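Local coordinates for protein EscN (Escherichia coli O127:H6, PDB 2OBL) that belongs to the bacterial type III secretion machinery and contains a P-loop nucleotide-binding domain of the ATP synthase alpha/beta family, at residues 172-177 and 222-227; 187-190 and 196-199; 58-63 and 336-341; 278-283 and 340-345; 13-18 and 22-27. The protein carries 1 engineered substitution. One frame throughout, in Å; residues are numbered along the deposited sequence.

Contact 1 of 5, residues 172-177 and 222-227. With ACT (acetate ion), chain C.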
# COMPACT_ATOMS: atom_id res chain seq x y z
N TYR A 172 -11.37 7.03 -4.87
CA TYR A 172 -11.71 8.10 -3.94
C TYR A 172 -11.75 9.42 -4.71
O TYR A 172 -12.69 10.21 -4.56
CB TYR A 172 -10.68 8.25 -2.81
CG TYR A 172 -10.68 9.67 -2.30
CD1 TYR A 172 -11.66 10.10 -1.41
CD2 TYR A 172 -9.75 10.60 -2.75
CE1 TYR A 172 -11.71 11.41 -0.98
CE2 TYR A 172 -9.78 11.91 -2.33
CZ TYR A 172 -10.77 12.32 -1.44
OH TYR A 172 -10.82 13.62 -1.02
N ALA A 173 -10.72 9.66 -5.51
CA ALA A 173 -10.59 10.94 -6.24
C ALA A 173 -11.69 11.12 -7.28
O ALA A 173 -12.18 12.24 -7.50
CB ALA A 173 -9.21 11.05 -6.89
N ARG A 174 -12.09 10.03 -7.93
CA ARG A 174 -13.16 10.12 -8.91
C ARG A 174 -14.47 10.45 -8.21
O ARG A 174 -15.27 11.23 -8.72
CB ARG A 174 -13.29 8.81 -9.69
CG ARG A 174 -12.12 8.57 -10.64
CD ARG A 174 -12.21 7.18 -11.23
NE ARG A 174 -11.05 6.86 -12.05
CZ ARG A 174 -10.81 5.66 -12.55
NH1 ARG A 174 -11.67 4.66 -12.32
NH2 ARG A 174 -9.73 5.45 -13.30
N ALA A 175 -14.69 9.88 -7.03
CA ALA A 175 -15.88 10.22 -6.23
C ALA A 175 -15.82 11.69 -5.81
O ALA A 175 -16.79 12.43 -5.95
CB ALA A 175 -15.99 9.30 -5.01
N ALA A 176 -14.67 12.12 -5.29
CA ALA A 176 -14.51 13.50 -4.84
C ALA A 176 -14.66 14.49 -6.00
O ALA A 176 -15.16 15.63 -5.82
CB ALA A 176 -13.14 13.66 -4.15
N ARG A 177 -14.24 14.06 -7.19
CA ARG A 177 -14.41 14.86 -8.41
C ARG A 177 -15.90 15.11 -8.65
O ARG A 177 -16.32 16.24 -8.88
CB ARG A 177 -13.81 14.12 -9.63
CG ARG A 177 -14.11 14.75 -11.00
CD ARG A 177 -13.83 13.71 -12.11
NE ARG A 177 -14.74 12.58 -11.99
CZ ARG A 177 -14.55 11.38 -12.52
NH1 ARG A 177 -13.46 11.14 -13.25
NH2 ARG A 177 -15.47 10.41 -12.34
N LEU A 222 -4.66 3.25 -9.35
CA LEU A 222 -5.09 2.26 -10.33
C LEU A 222 -4.73 2.81 -11.68
O LEU A 222 -5.13 3.93 -12.03
CB LEU A 222 -6.60 2.04 -10.25
CG LEU A 222 -7.11 1.60 -8.88
CD1 LEU A 222 -8.56 1.10 -9.01
CD2 LEU A 222 -6.20 0.54 -8.23
N LEU A 223 -3.93 2.04 -12.41
CA LEU A 223 -3.41 2.50 -13.69
C LEU A 223 -4.31 2.02 -14.81
O LEU A 223 -4.74 0.87 -14.84
CB LEU A 223 -1.98 2.01 -13.89
CG LEU A 223 -0.97 2.50 -12.86
CD1 LEU A 223 0.40 1.89 -13.12
CD2 LEU A 223 -0.91 4.04 -12.85
N GLU A 224 -4.63 2.92 -15.73
CA GLU A 224 -5.46 2.55 -16.87
C GLU A 224 -4.57 2.11 -18.03
O GLU A 224 -3.42 2.55 -18.16
CB GLU A 224 -6.38 3.71 -17.27
CG GLU A 224 -7.39 4.11 -16.18
CD GLU A 224 -8.50 3.09 -15.95
OE1 GLU A 224 -8.53 2.07 -16.68
OE2 GLU A 224 -9.34 3.30 -15.06
N SER A 225 -5.08 1.21 -18.87
CA SER A 225 -4.31 0.75 -20.00
C SER A 225 -4.58 1.70 -21.15
O SER A 225 -5.12 1.32 -22.19
CB SER A 225 -4.69 -0.69 -20.38
OG SER A 225 -4.40 -1.58 -19.30
N ASP A 226 -4.23 2.96 -20.93
CA ASP A 226 -4.33 3.97 -21.97
C ASP A 226 -3.21 4.97 -21.74
O ASP A 226 -2.38 4.79 -20.84
CB ASP A 226 -5.72 4.64 -21.98
CG ASP A 226 -6.07 5.32 -20.66
OD1 ASP A 226 -5.17 5.86 -19.99
OD2 ASP A 226 -7.26 5.31 -20.28
N ASN A 227 -3.18 6.00 -22.55
CA ASN A 227 -2.09 6.95 -22.44
C ASN A 227 -2.61 8.29 -21.93
O ASN A 227 -2.01 9.33 -22.17
CB ASN A 227 -1.37 7.07 -23.78
CG ASN A 227 -0.60 5.79 -24.14
OD1 ASN A 227 0.10 5.21 -23.30
ND2 ASN A 227 -0.74 5.36 -25.39
C ACT C . -13.99 7.77 -14.18
O ACT C . -13.25 8.76 -14.38
OXT ACT C . -15.09 7.98 -13.60
CH3 ACT C . -13.58 6.40 -14.64
O HOH W 1 -11.65 2.31 -14.01
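Arg174, on helix 169-182, reaches Glu224 in the loop after strand 214-222 with the far end of an extended side chain. Its CB covers one face of the Arg177 guanidinium, 3.7 Å above that plane and displaced toward the rim. CG stands anti to the carbonyl carbon (chi1 -70°), and the chain then runs straight to NE past an acetate ion that probably came from the crystallisation liquor. CD lies 3.5 Å from the acetate C. NE, CZ and NH1 all pass its methyl group, which sits over one face of the Arg174 guanidinium, displaced toward its rim. At the tip, NH2 donates to Glu224 OE2 at 2.8 Å with an N-H...O angle of 154°, a salt bridge that uses the anti lone pair of the oxygen. The two planes are only 17° apart, so the two groups are nearly coplanar, with OE2 at the guanidinium edge. Water 1 completes a second path: it accepts from Arg174 NH1 at 2.9 Å and donates to Glu224 OE2 at 2.7 Å. The acetate itself is held edge-on by Arg177, NH1 bonding O at 2.6 Å and NH2 bonding OXT at 2.8 Å, both nearly straight. The bridge spans the surface of the nucleotide-binding domain. Nearby, Leu222 N bonds Thr170 OG1 and Leu223 pairs with Ala78, while Tyr172 and Ala175 turn to helix 138-156 and Ala173 and Ala176 to helix 194-204.

Contact 2 of 5, residues 187-190 and 196-199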
# COMPACT_ATOMS: atom_id res chain seq x y z
N ASP A 187 -13.69 22.11 -13.93
CA ASP A 187 -12.56 21.23 -14.23
C ASP A 187 -11.31 22.11 -14.25
O ASP A 187 -11.30 23.15 -14.90
CB ASP A 187 -12.80 20.59 -15.60
CG ASP A 187 -11.56 19.91 -16.17
OD1 ASP A 187 -10.58 19.66 -15.43
OD2 ASP A 187 -11.58 19.61 -17.38
N VAL A 188 -10.27 21.73 -13.51
CA VAL A 188 -9.00 22.47 -13.62
C VAL A 188 -7.93 21.66 -14.35
O VAL A 188 -7.19 22.21 -15.16
CB VAL A 188 -8.47 23.02 -12.26
CG1 VAL A 188 -8.07 21.90 -11.31
CG2 VAL A 188 -7.29 23.97 -12.49
N ARG A 189 -7.88 20.36 -14.09
CA ARG A 189 -6.90 19.47 -14.70
C ARG A 189 -7.51 18.09 -14.85
O ARG A 189 -7.92 17.50 -13.85
CB ARG A 189 -5.67 19.32 -13.81
CG ARG A 189 -4.55 20.28 -14.09
CD ARG A 189 -3.22 19.66 -13.66
NE ARG A 189 -3.20 19.28 -12.24
CZ ARG A 189 -3.12 20.15 -11.24
NH1 ARG A 189 -3.07 21.45 -11.50
NH2 ARG A 189 -3.09 19.73 -9.99
N GLY A 190 -7.56 17.57 -16.07
CA GLY A 190 -7.94 16.17 -16.31
C GLY A 190 -9.35 15.83 -15.89
O GLY A 190 -9.66 14.67 -15.61
N VAL A 196 -10.43 18.38 -5.17
CA VAL A 196 -9.86 17.04 -5.08
C VAL A 196 -8.35 17.16 -4.84
O VAL A 196 -7.79 16.49 -3.97
CB VAL A 196 -10.14 16.21 -6.34
CG1 VAL A 196 -9.56 14.80 -6.18
CG2 VAL A 196 -11.64 16.12 -6.61
N PHE A 197 -7.70 18.04 -5.60
CA PHE A 197 -6.26 18.22 -5.42
C PHE A 197 -5.90 18.68 -4.02
O PHE A 197 -5.00 18.12 -3.40
CB PHE A 197 -5.71 19.17 -6.47
CG PHE A 197 -5.80 18.62 -7.86
CD1 PHE A 197 -4.99 17.57 -8.25
CD2 PHE A 197 -6.74 19.11 -8.75
CE1 PHE A 197 -5.08 17.04 -9.53
CE2 PHE A 197 -6.84 18.60 -10.03
CZ PHE A 197 -6.01 17.55 -10.42
N SER A 198 -6.63 19.65 -3.49
CA SER A 198 -6.31 20.13 -2.15
C SER A 198 -6.61 19.09 -1.07
O SER A 198 -6.01 19.12 0.00
CB SER A 198 -6.98 21.48 -1.88
OG SER A 198 -8.38 21.35 -1.80
N SER A 199 -7.49 18.12 -1.37
CA SER A 199 -7.84 17.10 -0.36
C SER A 199 -6.72 16.08 -0.18
O SER A 199 -6.59 15.47 0.89
CB SER A 199 -9.14 16.38 -0.72
OG SER A 199 -8.90 15.37 -1.71
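The Phe197 ring carries the Arg189 guanidinium over one face, and in its plane, at the edge, lies the backbone O of the same arginine. Arg189 NH2 is centred 3.3 Å above the Phe197 ring plane, while Arg189 CZ is 4.1 Å from the ring centroid and only 14° off the normal, a cation-pi contact. The groups are not stacked flat: their planes are 49° apart, which tips NH2 down toward CD1 and CE1 of Phe197, each 3.4 Å away. The Arg189 chain bends at chi3 (-57°), and this turn swings NE, CZ and NH2 along the ring once CB has passed CZ of Phe197 at 3.8 Å. Val188 adds an apolar touch, its CG1 lying 3.7 Å from Phe197 CE2. No hydrogen bond joins the two segments, so the loop is tied to helix 194-204 here by the charge over the pi face and by hydrocarbon packing. Phe197 also meets Pro231, Ile232 and Glu235 of helix 231-239, and Glu235 OE2 forms a long, weak ion pair with Arg189 NH2. The calcium ion bound by Asn229 and Asp234 lies about 9 Å from the Arg189 side chain. Within the loop, Val188 and Arg189 both face Phe192, the pattern of a classic beta bulge.

Contact 3 of 5, residues 58-63 and 336-341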
# COMPACT_ATOMS: atom_id res chain seq x y z
N GLY A 58 5.85 -8.37 5.58
CA GLY A 58 5.82 -9.81 5.34
C GLY A 58 5.86 -10.11 3.85
O GLY A 58 5.30 -11.12 3.40
N VAL A 59 6.49 -9.22 3.09
CA VAL A 59 6.71 -9.41 1.67
C VAL A 59 8.21 -9.24 1.44
O VAL A 59 8.75 -8.16 1.64
CB VAL A 59 5.94 -8.36 0.82
CG1 VAL A 59 6.21 -8.56 -0.67
CG2 VAL A 59 4.44 -8.44 1.09
N ARG A 60 8.87 -10.33 1.06
CA ARG A 60 10.34 -10.33 0.96
C ARG A 60 10.90 -9.24 0.07
O ARG A 60 11.86 -8.58 0.44
CB ARG A 60 10.86 -11.68 0.47
CG ARG A 60 10.74 -12.78 1.51
CD ARG A 60 11.57 -14.00 1.11
NE ARG A 60 11.10 -14.58 -0.15
CZ ARG A 60 10.33 -15.66 -0.24
NH1 ARG A 60 9.94 -16.29 0.86
NH2 ARG A 60 9.94 -16.10 -1.43
N ALA A 61 10.30 -9.03 -1.09
CA ALA A 61 10.83 -8.06 -2.03
C ALA A 61 10.84 -6.67 -1.39
O ALA A 61 11.80 -5.92 -1.57
CB ALA A 61 10.02 -8.05 -3.29
N ILE A 62 9.79 -6.35 -0.65
CA ILE A 62 9.65 -5.01 -0.06
C ILE A 62 10.47 -4.88 1.22
O ILE A 62 11.29 -3.97 1.36
CB ILE A 62 8.18 -4.64 0.20
CG1 ILE A 62 7.38 -4.66 -1.11
CG2 ILE A 62 8.08 -3.24 0.84
CD1 ILE A 62 5.87 -4.56 -0.92
N ASP A 63 10.25 -5.80 2.15
CA ASP A 63 11.00 -5.79 3.41
C ASP A 63 12.51 -5.85 3.17
O ASP A 63 13.32 -5.24 3.90
CB ASP A 63 10.59 -6.97 4.29
CG ASP A 63 9.13 -6.91 4.74
OD1 ASP A 63 8.50 -5.83 4.70
OD2 ASP A 63 8.60 -7.97 5.15
N GLU A 336 13.57 -11.38 10.29
CA GLU A 336 14.87 -12.01 10.48
C GLU A 336 15.22 -12.89 9.28
O GLU A 336 16.29 -12.75 8.69
CB GLU A 336 14.89 -12.82 11.77
CG GLU A 336 16.14 -13.69 11.92
CD GLU A 336 16.14 -14.50 13.20
OE1 GLU A 336 15.78 -15.70 13.15
OE2 GLU A 336 16.50 -13.94 14.25
N LYS A 337 14.30 -13.77 8.90
CA LYS A 337 14.55 -14.69 7.79
C LYS A 337 14.77 -13.96 6.48
O LYS A 337 15.62 -14.37 5.67
CB LYS A 337 13.41 -15.69 7.64
CG LYS A 337 13.58 -16.61 6.44
CD LYS A 337 12.87 -17.94 6.64
CE LYS A 337 11.37 -17.81 6.44
NZ LYS A 337 10.69 -19.10 6.75
N THR A 338 13.99 -12.90 6.25
CA THR A 338 14.11 -12.12 5.02
C THR A 338 15.50 -11.53 4.87
O THR A 338 16.12 -11.62 3.80
CB THR A 338 13.06 -10.99 4.99
OG1 THR A 338 11.77 -11.58 4.82
CG2 THR A 338 13.32 -10.02 3.82
N ILE A 339 16.01 -10.94 5.94
CA ILE A 339 17.34 -10.36 5.90
C ILE A 339 18.41 -11.44 5.71
O ILE A 339 19.33 -11.28 4.91
CB ILE A 339 17.62 -9.47 7.14
CG1 ILE A 339 16.56 -8.37 7.23
CG2 ILE A 339 19.03 -8.88 7.08
CD1 ILE A 339 16.66 -7.47 8.46
N GLU A 340 18.29 -12.56 6.41
CA GLU A 340 19.26 -13.64 6.23
C GLU A 340 19.26 -14.14 4.78
O GLU A 340 20.31 -14.43 4.20
CB GLU A 340 19.00 -14.79 7.22
CG GLU A 340 19.29 -14.41 8.67
CD GLU A 340 19.17 -15.57 9.64
OE1 GLU A 340 18.80 -16.68 9.21
OE2 GLU A 340 19.44 -15.37 10.85
N SER A 341 18.06 -14.23 4.20
CA SER A 341 17.91 -14.71 2.83
C SER A 341 18.50 -13.73 1.82
O SER A 341 19.09 -14.14 0.82
CB SER A 341 16.44 -15.00 2.52
OG SER A 341 15.98 -16.10 3.31
O HOH W 2 9.88 -10.03 5.92
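Thr338 meets helix 60-65 chiefly through van der Waals contact, made by both branches of its side chain. OG1 lies 3.7 Å from CG of Arg60, the two side chains being set at a slant to each other. CG2, anti to the backbone N, comes 4.1 Å from CB of Asp63 and also approaches the Arg60 carbonyl. The backbones are close at this point, with CA of Arg60 and CA of Thr338 5.8 Å apart. The place is a joint between parts of the fold: Val59 stands at the N-cap position of a short helix of the P-loop nucleotide-binding domain, and helix 335-345 belongs to the C-terminal helical domain of this type III secretion family. Polar linkage across the joint runs through water 2, which donates to Asp63 OD2 at 2.5 Å and is hydrogen-bonded to Thr338 OG1 at 2.7 Å. OG1 is further engaged by Ser334 O and Ser333 OG. Hydrogen bonds to backbone N-H groups hold the Asp63 carboxylate: Gly58 N reaches the syn lone pair of OD2 at 2.8 Å, Val59 N adds a weak bond to the same oxygen, and Leu57 N bonds OD1. Outside the two segments, Arg60 NH2 forms a salt bridge with Asp331 OD2 and a hydrogen bond with Gln326 O, and Arg60 NE bonds Phe324 O.

Contact 4 of 5, residues 278-283 and 340-345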
# COMPACT_ATOMS: atom_id res chain seq x y z
N LEU A 278 21.39 -2.28 3.80
CA LEU A 278 21.28 -1.35 2.66
C LEU A 278 22.22 -1.77 1.52
O LEU A 278 21.84 -1.71 0.34
CB LEU A 278 21.63 0.07 3.12
CG LEU A 278 21.23 1.22 2.19
CD1 LEU A 278 19.71 1.26 2.04
CD2 LEU A 278 21.74 2.54 2.74
N ARG A 279 23.43 -2.18 1.89
CA ARG A 279 24.45 -2.61 0.92
C ARG A 279 24.03 -3.87 0.18
O ARG A 279 24.17 -3.94 -1.04
CB ARG A 279 25.81 -2.85 1.59
CG ARG A 279 26.91 -3.18 0.57
CD ARG A 279 27.88 -4.28 1.03
NE ARG A 279 27.23 -5.59 1.21
CZ ARG A 279 26.88 -6.42 0.22
NH1 ARG A 279 26.31 -7.59 0.52
NH2 ARG A 279 27.09 -6.11 -1.05
N ALA A 280 23.53 -4.86 0.92
CA ALA A 280 23.06 -6.09 0.30
C ALA A 280 21.89 -5.81 -0.65
O ALA A 280 21.83 -6.36 -1.75
CB ALA A 280 22.63 -7.10 1.34
N ALA A 281 20.96 -4.96 -0.22
CA ALA A 281 19.82 -4.60 -1.07
C ALA A 281 20.28 -3.91 -2.34
O ALA A 281 19.73 -4.14 -3.42
CB ALA A 281 18.86 -3.69 -0.32
N ALA A 282 21.28 -3.04 -2.23
CA ALA A 282 21.77 -2.30 -3.38
C ALA A 282 22.39 -3.24 -4.41
O ALA A 282 22.19 -3.09 -5.61
CB ALA A 282 22.78 -1.24 -2.95
N GLU A 283 23.15 -4.22 -3.92
CA GLU A 283 23.74 -5.21 -4.80
C GLU A 283 22.65 -6.07 -5.44
O GLU A 283 22.70 -6.33 -6.64
CB GLU A 283 24.76 -6.09 -4.05
CG GLU A 283 25.21 -7.29 -4.88
CD GLU A 283 26.54 -7.85 -4.46
OE1 GLU A 283 26.90 -7.75 -3.26
OE2 GLU A 283 27.25 -8.40 -5.34
N GLU A 340 18.29 -12.56 6.41
CA GLU A 340 19.26 -13.64 6.23
C GLU A 340 19.26 -14.14 4.78
O GLU A 340 20.31 -14.43 4.20
CB GLU A 340 19.00 -14.79 7.22
CG GLU A 340 19.29 -14.41 8.67
CD GLU A 340 19.17 -15.57 9.64
OE1 GLU A 340 18.80 -16.68 9.21
OE2 GLU A 340 19.44 -15.37 10.85
N SER A 341 18.06 -14.23 4.20
CA SER A 341 17.91 -14.71 2.83
C SER A 341 18.50 -13.73 1.82
O SER A 341 19.09 -14.14 0.82
CB SER A 341 16.44 -15.00 2.52
OG SER A 341 15.98 -16.10 3.31
N LEU A 342 18.32 -12.44 2.07
CA LEU A 342 18.89 -11.40 1.21
C LEU A 342 20.41 -11.51 1.10
O LEU A 342 20.99 -11.45 0.01
CB LEU A 342 18.52 -10.01 1.73
CG LEU A 342 19.16 -8.81 1.03
CD1 LEU A 342 18.75 -8.75 -0.44
CD2 LEU A 342 18.76 -7.53 1.74
N PHE A 343 21.07 -11.66 2.24
CA PHE A 343 22.53 -11.79 2.24
C PHE A 343 22.98 -12.99 1.42
O PHE A 343 23.97 -12.93 0.69
CB PHE A 343 23.07 -11.86 3.67
CG PHE A 343 23.17 -10.52 4.33
CD1 PHE A 343 24.40 -9.92 4.53
CD2 PHE A 343 22.04 -9.85 4.74
CE1 PHE A 343 24.49 -8.69 5.15
CE2 PHE A 343 22.13 -8.61 5.36
CZ PHE A 343 23.35 -8.04 5.56
N LYS A 344 22.22 -14.08 1.52
CA LYS A 344 22.49 -15.29 0.75
C LYS A 344 22.40 -15.08 -0.78
O LYS A 344 23.20 -15.64 -1.53
CB LYS A 344 21.57 -16.43 1.18
CG LYS A 344 21.84 -16.98 2.60
CD LYS A 344 23.32 -17.23 2.85
CE LYS A 344 23.55 -17.85 4.23
NZ LYS A 344 22.75 -17.12 5.25
N VAL A 345 21.45 -14.27 -1.24
CA VAL A 345 21.26 -14.08 -2.68
C VAL A 345 22.31 -13.17 -3.33
O VAL A 345 22.49 -13.18 -4.55
CB VAL A 345 19.83 -13.60 -3.06
CG1 VAL A 345 18.76 -14.49 -2.45
CG2 VAL A 345 19.61 -12.14 -2.67
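Ala280 points its CB toward helix 340-345, where it is received by two differently oriented side chains, Leu342 and Phe343. Over the Phe343 ring the methyl sits almost exactly on the normal: CB is 4.2 Å from the centroid and 7° off the perpendicular, a CH-pi contact with the face. Leu342 approaches from another direction, touching the same methyl through CG at 3.9 Å and through CD2. Its CG is anti to the backbone N (chi1 173°), which sends the branched end toward the neighbouring helix; CD2 goes on to Ala281, 3.9 Å from its N and 4.4 Å from its CB, while CD1 comes near the Ala280 carbonyl oxygen. Phe343 begins differently: its CB does not point at helix 278-283, and only the ring is carried back over Ala280. The side chains that meet are all apolar, and no hydrogen bond crosses. With alanines on one side, CA of Ala280 comes within 6.0 Å of CA of Phe343, although the axes of the two short helical segments stay 9.2 Å apart and cross at 49°. Beside this packing, along helix 278-283, Arg279 NH2 forms a salt bridge with Glu283 OE1 at 2.8 Å, and the other carboxylate oxygen, OE2, bridges to Lys313 NZ. Both segments belong to the C-terminal helical domain: Leu342 also packs on His277, on Cys284 and on Phe324 of helix 318-325, Ala281 rests on Met269 of helix 269-272, and Val346 touches Ala280 and Arg279.

Contact 5 of 5, residues 13-18 and 22-27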
# COMPACT_ATOMS: atom_id res chain seq x y z
N GLY A 13 -13.43 -5.91 13.46
CA GLY A 13 -14.06 -7.10 12.89
C GLY A 13 -15.32 -6.78 12.11
O GLY A 13 -16.00 -7.68 11.64
N ARG A 14 -15.62 -5.50 11.94
CA ARG A 14 -16.89 -5.10 11.34
C ARG A 14 -16.80 -4.48 9.95
O ARG A 14 -15.83 -3.81 9.61
CB ARG A 14 -17.65 -4.15 12.26
CG ARG A 14 -18.03 -4.79 13.58
CD ARG A 14 -19.25 -4.12 14.18
NE ARG A 14 -20.00 -5.06 15.01
CZ ARG A 14 -21.15 -5.62 14.64
NH1 ARG A 14 -21.71 -5.32 13.47
NH2 ARG A 14 -21.74 -6.46 15.46
N LEU A 15 -17.85 -4.70 9.16
CA LEU A 15 -18.02 -4.01 7.88
C LEU A 15 -18.82 -2.75 8.13
O LEU A 15 -19.92 -2.79 8.69
CB LEU A 15 -18.79 -4.89 6.89
CG LEU A 15 -18.04 -6.08 6.32
CD1 LEU A 15 -19.05 -7.08 5.76
CD2 LEU A 15 -17.12 -5.59 5.24
N ILE A 16 -18.27 -1.64 7.67
CA ILE A 16 -18.74 -0.31 7.99
C ILE A 16 -18.92 0.42 6.67
O ILE A 16 -18.08 0.26 5.78
CB ILE A 16 -17.60 0.39 8.78
CG1 ILE A 16 -17.36 -0.32 10.12
CG2 ILE A 16 -17.86 1.84 8.94
CD1 ILE A 16 -18.54 -0.33 10.99
N ASP A 17 -19.97 1.22 6.52
CA ASP A 17 -20.17 1.99 5.28
C ASP A 17 -19.33 3.25 5.21
O ASP A 17 -18.50 3.49 6.08
CB ASP A 17 -21.66 2.27 4.97
CG ASP A 17 -22.28 3.33 5.87
OD1 ASP A 17 -21.57 4.04 6.60
OD2 ASP A 17 -23.53 3.47 5.83
N GLY A 18 -19.54 4.05 4.17
CA GLY A 18 -18.70 5.23 3.90
C GLY A 18 -18.76 6.32 4.96
O GLY A 18 -17.84 7.13 5.08
N PRO A 22 -22.23 0.59 10.73
CA PRO A 22 -22.19 -0.86 10.52
C PRO A 22 -23.21 -1.35 9.48
O PRO A 22 -24.37 -0.94 9.50
CB PRO A 22 -22.52 -1.41 11.91
CG PRO A 22 -22.00 -0.37 12.85
CD PRO A 22 -22.29 0.95 12.16
N MET A 23 -22.76 -2.23 8.57
CA MET A 23 -23.58 -2.72 7.46
C MET A 23 -24.10 -4.15 7.67
O MET A 23 -25.01 -4.59 6.95
CB MET A 23 -22.80 -2.65 6.16
CG MET A 23 -22.68 -1.25 5.61
SD MET A 23 -21.84 -1.19 4.04
CE MET A 23 -20.30 -1.97 4.46
N GLU A 24 -23.53 -4.88 8.62
CA GLU A 24 -24.00 -6.23 8.87
C GLU A 24 -25.23 -6.13 9.75
O GLU A 24 -25.28 -5.32 10.67
CB GLU A 24 -22.92 -7.07 9.55
CG GLU A 24 -21.69 -7.26 8.68
CD GLU A 24 -20.43 -7.49 9.49
OE1 GLU A 24 -19.95 -6.54 10.16
OE2 GLU A 24 -19.92 -8.62 9.44
N SER A 25 -26.23 -6.94 9.46
CA SER A 25 -27.45 -6.86 10.23
C SER A 25 -27.36 -7.75 11.46
O SER A 25 -27.49 -8.97 11.37
CB SER A 25 -28.66 -7.24 9.38
OG SER A 25 -28.86 -8.64 9.38
N ASN A 26 -27.09 -7.12 12.61
CA ASN A 26 -27.14 -7.80 13.90
C ASN A 26 -28.32 -7.31 14.74
O ASN A 26 -28.63 -6.12 14.76
CB ASN A 26 -25.85 -7.58 14.68
CG ASN A 26 -24.69 -8.38 14.13
OD1 ASN A 26 -24.54 -9.58 14.41
ND2 ASN A 26 -23.83 -7.72 13.37
N ILE A 27 -28.95 -8.21 15.48
CA ILE A 27 -30.05 -7.80 16.34
C ILE A 27 -29.53 -6.99 17.54
O ILE A 27 -30.24 -6.15 18.09
CB ILE A 27 -30.92 -9.00 16.78
CG1 ILE A 27 -32.21 -8.50 17.44
CG2 ILE A 27 -30.13 -9.90 17.70
CD1 ILE A 27 -33.36 -9.49 17.39
O HOH W 3 -18.23 -9.29 11.74
O HOH W 4 -21.26 -4.30 10.49
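Glu24 OE1 is gripped by the backbone N of Leu15 and by a water. Leu15 N donates at 3.0 Å along a nearly straight line (175°), meeting the oxygen from above the carboxylate plane, 56° out of it. Water 4 donates to OE1 at 2.6 Å, and to Leu15 O as well, while accepting from Glu24 N and Arg14 NH1, so one molecule ties four groups together. Arg14 NH1 is itself 3.9 Å from Glu24 OE1, a long ion pair that works by charge alone, since no N-H points at the oxygen. Leu15 O takes the other direct bond, from Met23 N at 2.9 Å. With it goes a single beta bridge, Ile16 to Pro22, formed where the chain doubles back just after the short strand 15-16, which runs parallel to strand 127-132 in the main sheet of the P-loop domain. Backbone bonds from Gly13, Arg14 and Ile16 to Cys127, Leu129 and Val131 seat the strand there. Van der Waals contacts line the turn. Ile16 CD1 comes 3.7 Å from Pro22 CA, and Met23 lays SD 3.6 Å from Asp17 CB. The bend at its last torsion (chi3 -57°) brings the Met23 methyl CE to 3.4 Å from Ile16 O. The Asp17 carboxylate is engaged through OD2 in a salt bridge with Arg21. Water 3 adds a bridge from Gly13 O to Glu24 OE2.

In the fold
Contact 5 comes first along the chain; contacts 3, 1 and 2 are nested one inside another, and contact 4 ends on the same helix as contact 3. Contacts 1 and 2, with centres 12 Å apart, both lie in the nucleotide-binding domain and meet where helices 169-182 and 194-204 pack, Tyr172 OH approaching Ser199 OG at 2.7 Å. Contacts 3 and 4, with centres 10 Å apart, share helix 335-345 and lie across the chain's centre from contacts 1 and 2. Helix 335-345 thus packs on both the P-loop domain and helix 275-290. Contact 5 stands apart at the far edge of the main sheet, about 44 Å from contact 4 between centres.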